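Local coordinates for protein Sec-alkylsulfatase (Pseudomonas sp., PDB 4AXH) that catalyses the zinc-dependent, enantioselective hydrolysis of secondary alkyl sulfates with strict inversion of configuration, giving (S)-configured alcohols and sulfate, at residues A98-P103 with L508-E513; A499-A504 with M526-G531. One frame throughout, in Å; residues are numbered along the deposited sequence.

Contact 1 (A98-P103 with L508-E513)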
# COMPACT_ATOMS: atom_id res chain seq x y z
N ALA A 98 -22.55 -21.59 21.83
CA ALA A 98 -22.23 -21.40 23.24
C ALA A 98 -22.27 -19.88 23.48
O ALA A 98 -22.20 -19.10 22.51
CB ALA A 98 -20.84 -21.94 23.52
N ASP A 99 -22.39 -19.45 24.76
CA ASP A 99 -22.42 -18.03 25.15
C ASP A 99 -21.05 -17.36 24.88
O ASP A 99 -20.97 -16.14 24.72
CB ASP A 99 -22.77 -17.92 26.65
CG ASP A 99 -24.13 -18.48 27.03
OD1 ASP A 99 -24.36 -19.69 26.81
OD2 ASP A 99 -24.96 -17.71 27.58
N THR A 100 -19.99 -18.20 24.83
CA THR A 100 -18.59 -17.83 24.60
C THR A 100 -18.19 -17.76 23.10
O THR A 100 -17.01 -17.56 22.79
CB THR A 100 -17.67 -18.74 25.40
OG1 THR A 100 -17.81 -20.05 24.90
CG2 THR A 100 -17.96 -18.73 26.88
N VAL A 101 -19.15 -17.94 22.17
CA VAL A 101 -18.89 -17.78 20.74
C VAL A 101 -20.06 -17.18 19.98
O VAL A 101 -21.18 -17.65 20.09
CB VAL A 101 -18.08 -18.89 20.00
CG1 VAL A 101 -18.33 -20.28 20.57
CG2 VAL A 101 -18.23 -18.83 18.49
N ASN A 102 -19.78 -16.06 19.24
CA ASN A 102 -20.71 -15.34 18.40
C ASN A 102 -21.47 -16.32 17.52
O ASN A 102 -20.85 -17.17 16.88
CB ASN A 102 -19.95 -14.36 17.55
CG ASN A 102 -20.84 -13.43 16.75
OD1 ASN A 102 -21.68 -13.85 15.94
ND2 ASN A 102 -20.61 -12.14 16.91
N PRO A 103 -22.82 -16.25 17.51
CA PRO A 103 -23.62 -17.23 16.77
C PRO A 103 -23.38 -17.29 15.27
O PRO A 103 -23.50 -18.38 14.73
CB PRO A 103 -25.06 -16.87 17.14
CG PRO A 103 -24.97 -16.12 18.38
CD PRO A 103 -23.70 -15.33 18.26
N LEU A 508 -13.63 -10.06 24.02
CA LEU A 508 -13.69 -9.51 22.65
C LEU A 508 -13.67 -10.66 21.62
O LEU A 508 -14.31 -10.56 20.57
CB LEU A 508 -12.56 -8.53 22.35
CG LEU A 508 -12.59 -7.19 23.11
CD1 LEU A 508 -11.27 -6.43 22.92
CD2 LEU A 508 -13.75 -6.32 22.69
N GLY A 509 -12.96 -11.74 21.95
CA GLY A 509 -12.85 -12.96 21.15
C GLY A 509 -14.15 -13.73 21.20
O GLY A 509 -14.60 -14.24 20.18
N TYR A 510 -14.77 -13.79 22.41
CA TYR A 510 -16.07 -14.43 22.62
C TYR A 510 -17.16 -13.67 21.85
O TYR A 510 -18.16 -14.27 21.46
CB TYR A 510 -16.45 -14.45 24.12
CG TYR A 510 -15.63 -15.36 25.02
CD1 TYR A 510 -14.97 -16.47 24.51
CD2 TYR A 510 -15.55 -15.13 26.39
CE1 TYR A 510 -14.22 -17.32 25.33
CE2 TYR A 510 -14.79 -15.95 27.22
CZ TYR A 510 -14.12 -17.05 26.69
OH TYR A 510 -13.37 -17.88 27.48
N GLN A 511 -16.96 -12.36 21.63
CA GLN A 511 -17.91 -11.45 21.01
C GLN A 511 -17.83 -11.34 19.49
O GLN A 511 -18.88 -11.23 18.85
CB GLN A 511 -17.82 -10.04 21.65
CG GLN A 511 -18.55 -9.89 22.99
CD GLN A 511 -18.38 -8.51 23.58
OE1 GLN A 511 -18.13 -7.51 22.88
NE2 GLN A 511 -18.54 -8.43 24.91
N THR A 512 -16.62 -11.30 18.92
CA THR A 512 -16.36 -11.13 17.48
C THR A 512 -16.86 -12.23 16.55
O THR A 512 -16.68 -13.42 16.83
CB THR A 512 -14.92 -10.76 17.18
OG1 THR A 512 -14.83 -10.40 15.80
CG2 THR A 512 -13.93 -11.89 17.46
N GLU A 513 -17.46 -11.78 15.43
CA GLU A 513 -17.99 -12.57 14.32
C GLU A 513 -16.84 -13.09 13.44
O GLU A 513 -16.95 -14.16 12.81
CB GLU A 513 -18.91 -11.67 13.49
CG GLU A 513 -19.33 -12.23 12.15
CD GLU A 513 -20.52 -11.53 11.54
OE1 GLU A 513 -20.57 -10.28 11.61
OE2 GLU A 513 -21.40 -12.23 10.99
O HOH W 1 -16.84 -15.37 18.55

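Contact 2 (A499-A504 with M526-G531)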
# COMPACT_ATOMS: atom_id res chain seq x y z
N ALA A 499 -3.21 -10.16 33.25
CA ALA A 499 -4.36 -11.04 33.45
C ALA A 499 -5.66 -10.35 33.08
O ALA A 499 -6.53 -10.98 32.48
CB ALA A 499 -4.42 -11.52 34.90
N LEU A 500 -5.77 -9.04 33.40
CA LEU A 500 -6.93 -8.22 33.12
C LEU A 500 -7.04 -7.96 31.65
O LEU A 500 -8.09 -8.26 31.09
CB LEU A 500 -6.87 -6.90 33.92
CG LEU A 500 -7.72 -6.79 35.23
CD1 LEU A 500 -8.16 -8.15 35.80
CD2 LEU A 500 -6.99 -5.99 36.29
N GLN A 501 -5.94 -7.50 30.99
CA GLN A 501 -5.96 -7.27 29.55
C GLN A 501 -6.27 -8.56 28.78
O GLN A 501 -6.98 -8.50 27.78
CB GLN A 501 -4.68 -6.61 29.04
CG GLN A 501 -4.96 -5.73 27.81
CD GLN A 501 -3.81 -5.64 26.82
OE1 GLN A 501 -2.64 -6.20 27.14
NE2 GLN A 501 -3.95 -5.07 25.73
N ALA A 502 -5.80 -9.71 29.28
CA ALA A 502 -6.06 -11.02 28.66
C ALA A 502 -7.53 -11.37 28.81
O ALA A 502 -8.12 -11.87 27.85
CB ALA A 502 -5.20 -12.09 29.29
N ASP A 503 -8.14 -11.04 29.97
CA ASP A 503 -9.55 -11.29 30.28
C ASP A 503 -10.49 -10.49 29.37
O ASP A 503 -11.47 -11.04 28.87
CB ASP A 503 -9.86 -10.99 31.77
CG ASP A 503 -9.49 -12.09 32.78
OD1 ASP A 503 -8.69 -13.00 32.43
OD2 ASP A 503 -10.01 -12.05 33.93
N ALA A 504 -10.16 -9.20 29.15
CA ALA A 504 -10.90 -8.27 28.30
C ALA A 504 -10.80 -8.66 26.82
O ALA A 504 -11.83 -8.60 26.15
CB ALA A 504 -10.42 -6.86 28.52
N MET A 526 -3.71 -15.72 25.59
CA MET A 526 -2.82 -16.81 25.97
C MET A 526 -1.40 -16.29 26.30
O MET A 526 -0.93 -16.50 27.40
CB MET A 526 -2.77 -17.85 24.85
CG MET A 526 -1.79 -19.00 25.07
SD MET A 526 -1.91 -20.27 23.75
CE MET A 526 -3.32 -21.12 24.32
N GLU A 527 -0.75 -15.58 25.36
CA GLU A 527 0.61 -15.07 25.57
C GLU A 527 0.72 -14.03 26.68
O GLU A 527 1.78 -13.92 27.31
CB GLU A 527 1.22 -14.51 24.28
CG GLU A 527 1.52 -15.50 23.16
CD GLU A 527 2.29 -14.92 21.99
OE1 GLU A 527 2.57 -13.69 21.99
OE2 GLU A 527 2.67 -15.69 21.09
N LEU A 528 -0.36 -13.26 26.94
CA LEU A 528 -0.39 -12.25 28.00
C LEU A 528 -0.33 -12.96 29.33
O LEU A 528 0.37 -12.52 30.24
CB LEU A 528 -1.66 -11.41 27.93
CG LEU A 528 -1.60 -10.20 27.03
CD1 LEU A 528 -3.00 -9.70 26.71
CD2 LEU A 528 -0.70 -9.08 27.63
N ARG A 529 -1.04 -14.08 29.42
CA ARG A 529 -1.11 -14.92 30.59
C ARG A 529 0.18 -15.73 30.78
O ARG A 529 0.70 -15.79 31.89
CB ARG A 529 -2.32 -15.86 30.49
CG ARG A 529 -3.63 -15.16 30.80
CD ARG A 529 -4.81 -15.92 30.26
NE ARG A 529 -6.06 -15.22 30.54
CZ ARG A 529 -7.26 -15.63 30.14
NH1 ARG A 529 -7.39 -16.74 29.42
NH2 ARG A 529 -8.34 -14.92 30.44
N HIS A 530 0.69 -16.33 29.70
CA HIS A 530 1.86 -17.21 29.76
C HIS A 530 3.06 -16.67 28.98
O HIS A 530 3.96 -16.08 29.58
CB HIS A 530 1.46 -18.65 29.39
CG HIS A 530 0.18 -19.09 30.04
ND1 HIS A 530 0.13 -19.49 31.37
CD2 HIS A 530 -1.09 -19.10 29.54
CE1 HIS A 530 -1.14 -19.76 31.62
NE2 HIS A 530 -1.91 -19.54 30.56
N GLY A 531 3.04 -16.81 27.66
CA GLY A 531 4.12 -16.34 26.80
C GLY A 531 4.29 -17.19 25.57
O GLY A 531 3.43 -18.02 25.26
O HOH W 2 -6.45 -14.34 33.04

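Contact 1 (A98-P103 with L508-E513)
Thr100 lies over one face of the Tyr510 ring: its CB stands 3.8 Å from the ring centroid, 18° off the normal, a CH-pi contact offset toward the CD1–CE1 rim. The two side chains run side by side, and both polar tips find partners beyond the contact. Thr100 OG1 is bonded to the carbonyl of Ala241, and Tyr510 OH meets Gln242 and the carbonyl of Lys35, so a tyrosine here offers both a flat apolar face and a buried hydroxyl that is satisfied.

Asn102, also buried, carries the polar half of the contact. With CG anti to the backbone N (chi1 -173°), the amide reaches the last turn of helix 495-511, where ND2 gives a nearly straight bond (174°) to Gln511 O at 2.8 Å, with the acceptor lying in the amide plane. Asn102 is also the N-cap of helix 103-111, OD1 accepting from Ser104 N. One planar amide thereby joins the start of one helix to the C-terminal end of another, a use that suits asparagine, which carries donor and acceptor together.

Against these buried residues, Gln511, Thr512 and Glu513 are partly exposed where the chain leaves the helix. Water 1 accepts from Asn102 N at 3.1 Å and can donate to the carbonyls of Gly509 and Thr512, with more acceptors around it than it has protons. Glu513 touches Asn102 with its backbone and CB, the latter 3.8 Å from Asn102 ND2; its extended chain carries the carboxylate on to Ser104 OG and Arg414. Gln511 starts away from the loop at CB, and its NE2 bonds to Thr41 OG1.

Contact 2 (A499-A504 with M526-G531)
Ala502 sets its methyl against two neighbours on the facing helix, Leu528 and Arg529. Its CB is 3.9 Å from Leu528 CB and 3.5 Å from Arg529 NE, the methyl lying obliquely to the guanidinium. A side chain of one carbon suits this point of close backbone approach, where the CA atoms of Ala502 and Leu528 come within 5.8 Å of each other.

The arginine begins with CG anti to its carbonyl carbon (chi1 -77°) and is extended from CG to NE, so its methylenes pass along the alanine methyl and the charged end arrives beside Asp503. There NH2 makes a salt bridge with Asp503 OD1 at 2.8 Å. The oxygen is close to the guanidinium plane, at its edge, but the carboxylate is turned 84° from that plane and is met on its anti side. This is a single-oxygen contact, quite unlike a coplanar, two-pronged pair.

Helices 495-511 and 515-529 follow one another in the chain and pack antiparallel as a helical hairpin, in a region assigned to the alkylsulfatase dimerisation family of the TPR clan.

Neither charge depends on the other alone: Asp503 OD1 also meets Lys35 NZ, and Arg529 NH1 pairs with Glu506. Water 2 lies 2.7 Å from Asp503 OD1 and has a weak bond to Arg529 NE.

On the other flank of Ala502, Leu528 holds CG anti to its carbonyl carbon, which brings both methyls to Gln501. The glutamine, bent at chi2 (-149°), crosses the leucine at about a right angle and lays OE1 3.5 Å from both CD1 and CD2 of Leu528, while NE2 makes a weak bond to Val481 O. The same glutamine packs on Ala440 of the second subunit, and Leu528 also touches Val659 near the C-terminus.

Overall arrangement
The centres of the two contacts lie about 17 Å apart, and both use helix 495-511, but they tie it to different partners. Contact 2 is local, pairing the helix with the next one in the chain, and its touching residues are almost all buried. Contact 1 spans some 400 residues and brings a loop from early in the chain to the helix's C-terminal end, where burial is partial. The chemistry follows: close helix packing in 499-504/526-531 relies on small and aliphatic side chains flanked by a charged pair, whereas 98-103/508-513 uses a ring face, a carbonyl at a helix end, and water. Only contact 2 reaches the second subunit.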